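Local coordinates for protein SAM-dependent O-methyltransferase (Leptospira interrogans, PDB 2HNK) that probably transfers a methyl group from S-adenosylmethionine to a hydroxyl oxygen of an acceptor, at residues F115-I129 against W137-F151. Sequence-based numbering, arbitrary orientation.
Sequences FLKLGSALETLQVLI and WASDFAFGPSSIDLF. With SAH (S-adenosyl-L-homocysteine), chain O.
Trp137 and Lys117 form the central pair of this contact, a worked example of how a loop packs against the outermost strand on this side of a Rossmann-like methyltransferase sheet and the helix that follows it. The aliphatic part of Lys117 lies over one face of the indole, with CD 3.4 Å from the centroid of the five-membered ring and almost on its normal. The chain bends at chi2 and chi4, and Lys117 NZ donates to Leu118 O at 2.8 Å; at 5.1 Å from the centroid of the five-membered ring of Trp137, NZ offers at most a weak cation-pi attraction.

The six-membered end of the indole reaches helix 121-130. Val127 CG1 meets it at the edge, while Leu128 CD1 comes obliquely to Trp137 CZ3 at 3.7 Å and also touches Ala138 CB. With chi1 at 46°, CG of Trp137 sits between its backbone N and carbonyl carbon, which helps place the ring between Lys117 of the strand and Thr124, Val127 and Leu128 of the helix; Thr124 CG2 is 3.8 Å from Trp137 CH2.

A second aromatic group lies farther back along the strand. Phe141 CB rests over a face of the Phe115 ring, 3.9 Å from its centroid, whereas the two ring planes are inclined obliquely, at 44°. Carbonyl oxygens line the Phe115 edge: Trp137 O is 3.2 Å from CD2.

The hydrogen bond between the segments is made by backbone atoms: Gly144 N donates to Leu128 O at 2.8 Å, near the end of the helix, with the donor tilted from the carbonyl plane. Ser147 OG in turn donates to Gly144 O, tying the loop to itself just after this bond.

At the other end of the helix, Ser120 OG caps Glu123 N, and Ala121 N binds N1 of the S-adenosyl-L-homocysteine adenine. Apolar and CH-pi packing, with one backbone bond near the C-terminal end of the helix, thus joins the loop to strand and helix, while the opposite end of the helix offers a backbone N-H to the adenine.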
ATOM      1  N   PHE C 115      10.641   8.109 -19.835  1.00 26.94           N
ATOM      2  CA  PHE C 115      11.814   7.651 -20.575  1.00 27.09           C
ATOM      3  C   PHE C 115      11.591   6.213 -21.040  1.00 27.51           C
ATOM      4  O   PHE C 115      11.134   5.367 -20.274  1.00 28.30           O
ATOM      5  CB  PHE C 115      13.056   7.691 -19.679  1.00 26.75           C
ATOM      6  CG  PHE C 115      13.431   9.071 -19.206  1.00 26.87           C
ATOM      7  CD1 PHE C 115      12.610   9.778 -18.320  1.00 25.95           C
ATOM      8  CD2 PHE C 115      14.624   9.657 -19.624  1.00 26.02           C
ATOM      9  CE1 PHE C 115      12.960  11.048 -17.886  1.00 25.72           C
ATOM     10  CE2 PHE C 115      14.990  10.927 -19.180  1.00 25.31           C
ATOM     11  CZ  PHE C 115      14.161  11.624 -18.315  1.00 25.45           C
ATOM     12  N   LEU C 116      11.922   5.923 -22.286  1.00 27.74           N
ATOM     13  CA  LEU C 116      11.707   4.583 -22.820  1.00 27.97           C
ATOM     14  C   LEU C 116      13.007   3.972 -23.330  1.00 28.37           C
ATOM     15  O   LEU C 116      13.783   4.626 -24.027  1.00 28.92           O
ATOM     16  CB  LEU C 116      10.649   4.613 -23.929  1.00 27.84           C
ATOM     17  CG  LEU C 116      10.235   3.311 -24.632  1.00 27.57           C
ATOM     18  CD1 LEU C 116       9.536   2.346 -23.699  1.00 26.49           C
ATOM     19  CD2 LEU C 116       9.342   3.634 -25.808  1.00 27.44           C
ATOM     20  N   LYS C 117      13.241   2.723 -22.946  1.00 28.71           N
ATOM     21  CA  LYS C 117      14.316   1.930 -23.492  1.00 28.53           C
ATOM     22  C   LYS C 117      13.777   0.575 -23.937  1.00 28.91           C
ATOM     23  O   LYS C 117      13.439  -0.278 -23.112  1.00 28.41           O
ATOM     24  CB  LYS C 117      15.452   1.752 -22.481  1.00 28.79           C
ATOM     25  CG  LYS C 117      16.730   1.133 -23.078  1.00 28.06           C
ATOM     26  CD  LYS C 117      17.208   1.893 -24.317  1.00 27.77           C
ATOM     27  CE  LYS C 117      18.416   1.223 -24.966  1.00 28.47           C
ATOM     28  NZ  LYS C 117      18.065  -0.092 -25.553  1.00 28.98           N
ATOM     29  N   LEU C 118      13.701   0.403 -25.255  1.00 29.17           N
ATOM     30  CA  LEU C 118      13.314  -0.857 -25.869  1.00 29.62           C
ATOM     31  C   LEU C 118      14.493  -1.806 -25.877  1.00 29.86           C
ATOM     32  O   LEU C 118      15.643  -1.385 -26.014  1.00 30.05           O
ATOM     33  CB  LEU C 118      12.825  -0.635 -27.305  1.00 29.54           C
ATOM     34  CG  LEU C 118      11.560   0.208 -27.503  1.00 30.29           C
ATOM     35  CD1 LEU C 118      11.433   0.611 -28.968  1.00 30.75           C
ATOM     36  CD2 LEU C 118      10.279  -0.512 -27.012  1.00 29.83           C
ATOM     37  N   GLY C 119      14.193  -3.091 -25.740  1.00 30.23           N
ATOM     38  CA  GLY C 119      15.207  -4.127 -25.676  1.00 30.92           C
ATOM     39  C   GLY C 119      14.962  -4.995 -24.464  1.00 31.49           C
ATOM     40  O   GLY C 119      13.973  -4.804 -23.754  1.00 31.91           O
ATOM     41  N   SER C 120      15.871  -5.941 -24.238  1.00 31.72           N
ATOM     42  CA  SER C 120      15.858  -6.831 -23.080  1.00 31.96           C
ATOM     43  C   SER C 120      16.095  -6.068 -21.775  1.00 31.87           C
ATOM     44  O   SER C 120      17.058  -5.300 -21.667  1.00 32.00           O
ATOM     45  CB  SER C 120      16.920  -7.923 -23.270  1.00 32.05           C
ATOM     46  OG  SER C 120      17.605  -8.215 -22.057  1.00 34.17           O
ATOM     47  N   ALA C 121      15.223  -6.284 -20.788  1.00 31.72           N
ATOM     48  CA  ALA C 121      15.301  -5.548 -19.522  1.00 31.35           C
ATOM     49  C   ALA C 121      16.496  -5.963 -18.664  1.00 31.27           C
ATOM     50  O   ALA C 121      17.093  -5.121 -17.988  1.00 31.02           O
ATOM     51  CB  ALA C 121      14.015  -5.659 -18.739  1.00 31.23           C
ATOM     52  N   LEU C 122      16.861  -7.244 -18.701  1.00 31.20           N
ATOM     53  CA  LEU C 122      18.103  -7.678 -18.045  1.00 31.47           C
ATOM     54  C   LEU C 122      19.293  -6.825 -18.499  1.00 31.62           C
ATOM     55  O   LEU C 122      20.069  -6.349 -17.673  1.00 32.01           O
ATOM     56  CB  LEU C 122      18.373  -9.169 -18.274  1.00 31.16           C
ATOM     57  CG  LEU C 122      17.431 -10.178 -17.591  1.00 31.27           C
ATOM     58  CD1 LEU C 122      17.729 -11.598 -18.066  1.00 30.72           C
ATOM     59  CD2 LEU C 122      17.506 -10.106 -16.073  1.00 29.95           C
ATOM     60  N   GLU C 123      19.403  -6.614 -19.809  1.00 31.88           N
ATOM     61  CA  GLU C 123      20.429  -5.760 -20.398  1.00 32.36           C
ATOM     62  C   GLU C 123      20.285  -4.297 -20.024  1.00 31.71           C
ATOM     63  O   GLU C 123      21.267  -3.650 -19.660  1.00 32.01           O
ATOM     64  CB  GLU C 123      20.355  -5.833 -21.911  1.00 33.11           C
ATOM     65  CG  GLU C 123      21.168  -6.922 -22.539  1.00 36.64           C
ATOM     66  CD  GLU C 123      21.292  -6.689 -24.023  1.00 41.42           C
ATOM     67  OE1 GLU C 123      20.772  -7.524 -24.805  1.00 42.61           O
ATOM     68  OE2 GLU C 123      21.882  -5.640 -24.398  1.00 43.53           O
ATOM     69  N   THR C 124      19.066  -3.774 -20.144  1.00 30.85           N
ATOM     70  CA  THR C 124      18.799  -2.377 -19.853  1.00 30.00           C
ATOM     71  C   THR C 124      19.207  -2.052 -18.419  1.00 30.08           C
ATOM     72  O   THR C 124      19.812  -1.006 -18.151  1.00 30.15           O
ATOM     73  CB  THR C 124      17.326  -2.031 -20.108  1.00 29.95           C
ATOM     74  OG1 THR C 124      17.024  -2.248 -21.496  1.00 29.50           O
ATOM     75  CG2 THR C 124      17.034  -0.575 -19.747  1.00 29.64           C
ATOM     76  N   LEU C 125      18.908  -2.971 -17.509  1.00 29.75           N
ATOM     77  CA  LEU C 125      19.205  -2.763 -16.104  1.00 29.80           C
ATOM     78  C   LEU C 125      20.703  -2.888 -15.822  1.00 30.05           C
ATOM     79  O   LEU C 125      21.239  -2.121 -15.032  1.00 29.85           O
ATOM     80  CB  LEU C 125      18.383  -3.717 -15.218  1.00 29.49           C
ATOM     81  CG  LEU C 125      16.849  -3.591 -15.221  1.00 28.97           C
ATOM     82  CD1 LEU C 125      16.262  -4.599 -14.243  1.00 29.43           C
ATOM     83  CD2 LEU C 125      16.371  -2.174 -14.895  1.00 27.33           C
ATOM     84  N   GLN C 126      21.368  -3.845 -16.471  1.00 30.48           N
ATOM     85  CA  GLN C 126      22.814  -4.037 -16.281  1.00 31.13           C
ATOM     86  C   GLN C 126      23.632  -2.859 -16.792  1.00 31.05           C
ATOM     87  O   GLN C 126      24.541  -2.405 -16.111  1.00 31.38           O
ATOM     88  CB  GLN C 126      23.312  -5.329 -16.926  1.00 31.19           C
ATOM     89  CG  GLN C 126      24.759  -5.669 -16.563  1.00 32.16           C
ATOM     90  CD  GLN C 126      24.959  -5.861 -15.066  1.00 33.69           C
ATOM     91  OE1 GLN C 126      24.318  -6.706 -14.443  1.00 34.61           O
ATOM     92  NE2 GLN C 126      25.853  -5.069 -14.483  1.00 33.76           N
ATOM     93  N   VAL C 127      23.294  -2.362 -17.977  1.00 31.26           N
ATOM     94  CA  VAL C 127      23.943  -1.176 -18.543  1.00 31.66           C
ATOM     95  C   VAL C 127      23.799   0.041 -17.618  1.00 32.34           C
ATOM     96  O   VAL C 127      24.723   0.851 -17.476  1.00 32.58           O
ATOM     97  CB  VAL C 127      23.379  -0.861 -19.947  1.00 31.53           C
ATOM     98  CG1 VAL C 127      23.883   0.481 -20.454  1.00 31.64           C
ATOM     99  CG2 VAL C 127      23.737  -1.970 -20.918  1.00 30.85           C
ATOM    100  N   LEU C 128      22.636   0.148 -16.982  1.00 32.85           N
ATOM    101  CA  LEU C 128      22.329   1.223 -16.042  1.00 33.25           C
ATOM    102  C   LEU C 128      23.161   1.088 -14.759  1.00 33.47           C
ATOM    103  O   LEU C 128      23.672   2.084 -14.226  1.00 33.43           O
ATOM    104  CB  LEU C 128      20.827   1.201 -15.729  1.00 33.11           C
ATOM    105  CG  LEU C 128      20.064   2.506 -15.535  1.00 33.50           C
ATOM    106  CD1 LEU C 128      20.272   3.468 -16.694  1.00 33.21           C
ATOM    107  CD2 LEU C 128      18.590   2.199 -15.370  1.00 33.37           C
ATOM    108  N   ILE C 129      23.306  -0.144 -14.274  1.00 33.74           N
ATOM    109  CA  ILE C 129      24.170  -0.412 -13.129  1.00 34.37           C
ATOM    110  C   ILE C 129      25.636  -0.036 -13.431  1.00 35.32           C
ATOM    111  O   ILE C 129      26.283   0.657 -12.636  1.00 35.48           O
ATOM    112  CB  ILE C 129      24.066  -1.882 -12.662  1.00 34.16           C
ATOM    113  CG1 ILE C 129      22.694  -2.150 -12.044  1.00 33.38           C
ATOM    114  CG2 ILE C 129      25.170  -2.214 -11.653  1.00 33.37           C
ATOM    115  CD1 ILE C 129      22.324  -3.619 -11.944  1.00 33.26           C
ATOM    116  N   TRP C 137      19.407   7.730 -23.304  1.00 31.67           N
ATOM    117  CA  TRP C 137      18.040   7.385 -22.923  1.00 31.28           C
ATOM    118  C   TRP C 137      17.770   7.509 -21.416  1.00 31.45           C
ATOM    119  O   TRP C 137      16.606   7.498 -21.000  1.00 31.82           O
ATOM    120  CB  TRP C 137      17.644   6.001 -23.460  1.00 30.37           C
ATOM    121  CG  TRP C 137      18.662   4.944 -23.241  1.00 29.64           C
ATOM    122  CD1 TRP C 137      19.645   4.564 -24.112  1.00 28.46           C
ATOM    123  CD2 TRP C 137      18.804   4.109 -22.079  1.00 29.51           C
ATOM    124  NE1 TRP C 137      20.391   3.543 -23.565  1.00 28.87           N
ATOM    125  CE2 TRP C 137      19.899   3.244 -22.319  1.00 28.96           C
ATOM    126  CE3 TRP C 137      18.107   4.001 -20.861  1.00 29.37           C
ATOM    127  CZ2 TRP C 137      20.319   2.283 -21.385  1.00 28.79           C
ATOM    128  CZ3 TRP C 137      18.532   3.046 -19.925  1.00 28.66           C
ATOM    129  CH2 TRP C 137      19.627   2.203 -20.197  1.00 28.67           C
ATOM    130  N   ALA C 138      18.829   7.643 -20.614  1.00 31.34           N
ATOM    131  CA  ALA C 138      18.684   7.871 -19.172  1.00 31.53           C
ATOM    132  C   ALA C 138      19.261   9.219 -18.719  1.00 31.75           C
ATOM    133  O   ALA C 138      19.286   9.530 -17.522  1.00 31.58           O
ATOM    134  CB  ALA C 138      19.303   6.728 -18.377  1.00 31.64           C
ATOM    135  N   SER C 139      19.718  10.018 -19.680  1.00 32.05           N
ATOM    136  CA  SER C 139      20.231  11.347 -19.391  1.00 32.12           C
ATOM    137  C   SER C 139      19.146  12.182 -18.710  1.00 32.26           C
ATOM    138  O   SER C 139      18.012  12.287 -19.214  1.00 32.39           O
ATOM    139  CB  SER C 139      20.725  12.032 -20.669  1.00 32.11           C
ATOM    140  OG  SER C 139      21.124  13.371 -20.397  1.00 32.91           O
ATOM    141  N   ASP C 140      19.506  12.742 -17.555  1.00 32.19           N
ATOM    142  CA  ASP C 140      18.620  13.558 -16.713  1.00 32.24           C
ATOM    143  C   ASP C 140      17.539  12.732 -15.988  1.00 31.59           C
ATOM    144  O   ASP C 140      16.570  13.285 -15.446  1.00 31.22           O
ATOM    145  CB  ASP C 140      18.002  14.725 -17.503  1.00 32.62           C
ATOM    146  CG  ASP C 140      17.679  15.928 -16.622  1.00 34.96           C
ATOM    147  OD1 ASP C 140      17.932  15.875 -15.397  1.00 37.54           O
ATOM    148  OD2 ASP C 140      17.172  16.938 -17.154  1.00 37.85           O
ATOM    149  N   PHE C 141      17.720  11.413 -15.983  1.00 30.87           N
ATOM    150  CA  PHE C 141      16.889  10.501 -15.194  1.00 30.16           C
ATOM    151  C   PHE C 141      17.723  10.012 -14.011  1.00 30.04           C
ATOM    152  O   PHE C 141      17.686  10.623 -12.939  1.00 30.15           O
ATOM    153  CB  PHE C 141      16.367   9.337 -16.061  1.00 29.60           C
ATOM    154  CG  PHE C 141      15.634   8.264 -15.292  1.00 28.70           C
ATOM    155  CD1 PHE C 141      14.359   8.496 -14.780  1.00 28.12           C
ATOM    156  CD2 PHE C 141      16.214   7.014 -15.097  1.00 26.93           C
ATOM    157  CE1 PHE C 141      13.684   7.494 -14.073  1.00 27.53           C
ATOM    158  CE2 PHE C 141      15.554   6.022 -14.389  1.00 26.92           C
ATOM    159  CZ  PHE C 141      14.282   6.259 -13.880  1.00 26.93           C
ATOM    160  N   ALA C 142      18.498   8.945 -14.220  1.00 29.84           N
ATOM    161  CA  ALA C 142      19.347   8.362 -13.172  1.00 29.88           C
ATOM    162  C   ALA C 142      20.233   7.268 -13.757  1.00 29.88           C
ATOM    163  O   ALA C 142      19.970   6.782 -14.857  1.00 30.05           O
ATOM    164  CB  ALA C 142      18.496   7.804 -12.023  1.00 29.53           C
ATOM    165  N   PHE C 143      21.285   6.899 -13.025  1.00 29.90           N
ATOM    166  CA  PHE C 143      22.145   5.773 -13.393  1.00 30.22           C
ATOM    167  C   PHE C 143      22.994   5.310 -12.220  1.00 30.06           C
ATOM    168  O   PHE C 143      23.100   6.003 -11.209  1.00 30.37           O
ATOM    169  CB  PHE C 143      23.022   6.094 -14.614  1.00 30.45           C
ATOM    170  CG  PHE C 143      24.076   7.123 -14.354  1.00 31.46           C
ATOM    171  CD1 PHE C 143      25.377   6.737 -14.018  1.00 32.18           C
ATOM    172  CD2 PHE C 143      23.780   8.480 -14.453  1.00 31.60           C
ATOM    173  CE1 PHE C 143      26.361   7.692 -13.774  1.00 32.82           C
ATOM    174  CE2 PHE C 143      24.759   9.447 -14.215  1.00 32.29           C
ATOM    175  CZ  PHE C 143      26.055   9.050 -13.876  1.00 32.37           C
ATOM    176  N   GLY C 144      23.587   4.129 -12.357  1.00 30.03           N
ATOM    177  CA  GLY C 144      24.453   3.579 -11.315  1.00 29.83           C
ATOM    178  C   GLY C 144      23.663   2.933 -10.196  1.00 29.84           C
ATOM    179  O   GLY C 144      22.443   3.090 -10.126  1.00 30.32           O
ATOM    180  N   PRO C 145      24.348   2.189  -9.312  1.00 29.39           N
ATOM    181  CA  PRO C 145      23.662   1.575  -8.177  1.00 29.01           C
ATOM    182  C   PRO C 145      23.095   2.623  -7.227  1.00 28.74           C
ATOM    183  O   PRO C 145      23.498   3.784  -7.286  1.00 28.35           O
ATOM    184  CB  PRO C 145      24.763   0.756  -7.482  1.00 29.16           C
ATOM    185  CG  PRO C 145      26.056   1.272  -8.012  1.00 29.19           C
ATOM    186  CD  PRO C 145      25.790   1.880  -9.348  1.00 29.48           C
ATOM    187  N   SER C 146      22.157   2.199  -6.379  1.00 28.72           N
ATOM    188  CA  SER C 146      21.477   3.058  -5.401  1.00 28.47           C
ATOM    189  C   SER C 146      20.953   4.367  -5.976  1.00 27.67           C
ATOM    190  O   SER C 146      21.118   5.422  -5.373  1.00 27.91           O
ATOM    191  CB  SER C 146      22.394   3.340  -4.205  1.00 28.68           C
ATOM    192  OG  SER C 146      22.459   2.202  -3.367  1.00 30.87           O
ATOM    193  N   SER C 147      20.323   4.303  -7.138  1.00 26.92           N
ATOM    194  CA  SER C 147      19.861   5.523  -7.798  1.00 26.27           C
ATOM    195  C   SER C 147      18.333   5.619  -7.951  1.00 26.06           C
ATOM    196  O   SER C 147      17.811   6.678  -8.298  1.00 26.06           O
ATOM    197  CB  SER C 147      20.540   5.657  -9.167  1.00 26.34           C
ATOM    198  OG  SER C 147      20.295   4.520  -9.977  1.00 24.51           O
ATOM    199  N   ILE C 148      17.627   4.517  -7.686  1.00 25.51           N
ATOM    200  CA  ILE C 148      16.192   4.428  -7.969  1.00 25.06           C
ATOM    201  C   ILE C 148      15.332   4.428  -6.701  1.00 24.94           C
ATOM    202  O   ILE C 148      15.675   3.797  -5.699  1.00 25.05           O
ATOM    203  CB  ILE C 148      15.872   3.185  -8.862  1.00 25.11           C
ATOM    204  CG1 ILE C 148      16.810   3.140 -10.087  1.00 24.89           C
ATOM    205  CG2 ILE C 148      14.405   3.163  -9.286  1.00 24.35           C
ATOM    206  CD1 ILE C 148      16.711   4.352 -11.046  1.00 24.27           C
ATOM    207  N   ASP C 149      14.210   5.140  -6.757  1.00 24.48           N
ATOM    208  CA  ASP C 149      13.289   5.208  -5.622  1.00 24.12           C
ATOM    209  C   ASP C 149      12.323   4.036  -5.582  1.00 23.73           C
ATOM    210  O   ASP C 149      12.055   3.473  -4.514  1.00 23.48           O
ATOM    211  CB  ASP C 149      12.488   6.507  -5.676  1.00 24.37           C
ATOM    212  CG  ASP C 149      13.362   7.727  -5.552  1.00 23.76           C
ATOM    213  OD1 ASP C 149      14.309   7.692  -4.754  1.00 25.16           O
ATOM    214  OD2 ASP C 149      13.091   8.722  -6.239  1.00 24.44           O
ATOM    215  N   LEU C 150      11.803   3.677  -6.753  1.00 23.05           N
ATOM    216  CA  LEU C 150      10.726   2.709  -6.838  1.00 22.79           C
ATOM    217  C   LEU C 150      10.804   1.893  -8.122  1.00 22.57           C
ATOM    218  O   LEU C 150      11.106   2.422  -9.194  1.00 22.38           O
ATOM    219  CB  LEU C 150       9.365   3.413  -6.699  1.00 22.39           C
ATOM    220  CG  LEU C 150       8.080   2.585  -6.598  1.00 22.59           C
ATOM    221  CD1 LEU C 150       7.019   3.319  -5.777  1.00 22.91           C
ATOM    222  CD2 LEU C 150       7.528   2.242  -7.976  1.00 23.27           C
ATOM    223  N   PHE C 151      10.534   0.599  -7.987  1.00 22.40           N
ATOM    224  CA  PHE C 151      10.450  -0.307  -9.120  1.00 22.74           C
ATOM    225  C   PHE C 151       9.067  -0.908  -9.244  1.00 22.66           C
ATOM    226  O   PHE C 151       8.448  -1.250  -8.239  1.00 22.68           O
ATOM    227  CB  PHE C 151      11.431  -1.458  -8.952  1.00 22.75           C
ATOM    228  CG  PHE C 151      12.743  -1.239  -9.615  1.00 22.77           C
ATOM    229  CD1 PHE C 151      13.790  -0.635  -8.930  1.00 23.22           C
ATOM    230  CD2 PHE C 151      12.949  -1.661 -10.922  1.00 23.00           C
ATOM    231  CE1 PHE C 151      15.029  -0.449  -9.548  1.00 23.56           C
ATOM    232  CE2 PHE C 151      14.184  -1.490 -11.544  1.00 22.70           C
ATOM    233  CZ  PHE C 151      15.219  -0.877 -10.860  1.00 22.53           C
TER
HETATM  234  N   SAH O2003       2.578  -2.928 -16.920  1.00 47.74           N
HETATM  235  CA  SAH O2003       1.683  -3.304 -18.057  1.00 48.17           C
HETATM  236  CB  SAH O2003       1.597  -4.826 -18.177  1.00 48.45           C
HETATM  237  CG  SAH O2003       2.925  -5.503 -18.524  1.00 50.39           C
HETATM  238  SD  SAH O2003       2.625  -6.967 -19.538  1.00 53.68           S
HETATM  239  C   SAH O2003       0.284  -2.670 -17.984  1.00 47.79           C
HETATM  240  O   SAH O2003      -0.521  -2.792 -18.912  1.00 47.39           O
HETATM  241  OXT SAH O2003      -0.078  -2.020 -17.005  1.00 47.16           O
HETATM  242  C5' SAH O2003       4.378  -7.394 -19.713  1.00 56.41           C
HETATM  243  C4' SAH O2003       5.142  -6.607 -20.773  1.00 57.98           C
HETATM  244  O4' SAH O2003       6.522  -6.863 -20.612  1.00 59.36           O
HETATM  245  C3' SAH O2003       4.780  -7.009 -22.192  1.00 58.98           C
HETATM  246  O3' SAH O2003       4.434  -5.850 -22.912  1.00 59.52           O
HETATM  247  C2' SAH O2003       6.032  -7.616 -22.794  1.00 59.66           C
HETATM  248  O2' SAH O2003       6.225  -7.156 -24.116  1.00 59.98           O
HETATM  249  C1' SAH O2003       7.131  -7.107 -21.866  1.00 59.67           C
HETATM  250  N9  SAH O2003       8.284  -8.027 -21.740  1.00 59.55           N
HETATM  251  C8  SAH O2003       8.314  -9.398 -21.870  1.00 59.55           C
HETATM  252  N7  SAH O2003       9.588  -9.825 -21.687  1.00 59.33           N
HETATM  253  C5  SAH O2003      10.374  -8.749 -21.438  1.00 59.65           C
HETATM  254  C6  SAH O2003      11.737  -8.600 -21.181  1.00 59.47           C
HETATM  255  N6  SAH O2003      12.544  -9.654 -21.145  1.00 59.55           N
HETATM  256  N1  SAH O2003      12.260  -7.338 -20.968  1.00 59.67           N
HETATM  257  C2  SAH O2003      11.440  -6.225 -21.000  1.00 59.56           C
HETATM  258  N3  SAH O2003      10.089  -6.376 -21.254  1.00 59.81           N
HETATM  259  C4  SAH O2003       9.565  -7.614 -21.473  1.00 59.85           C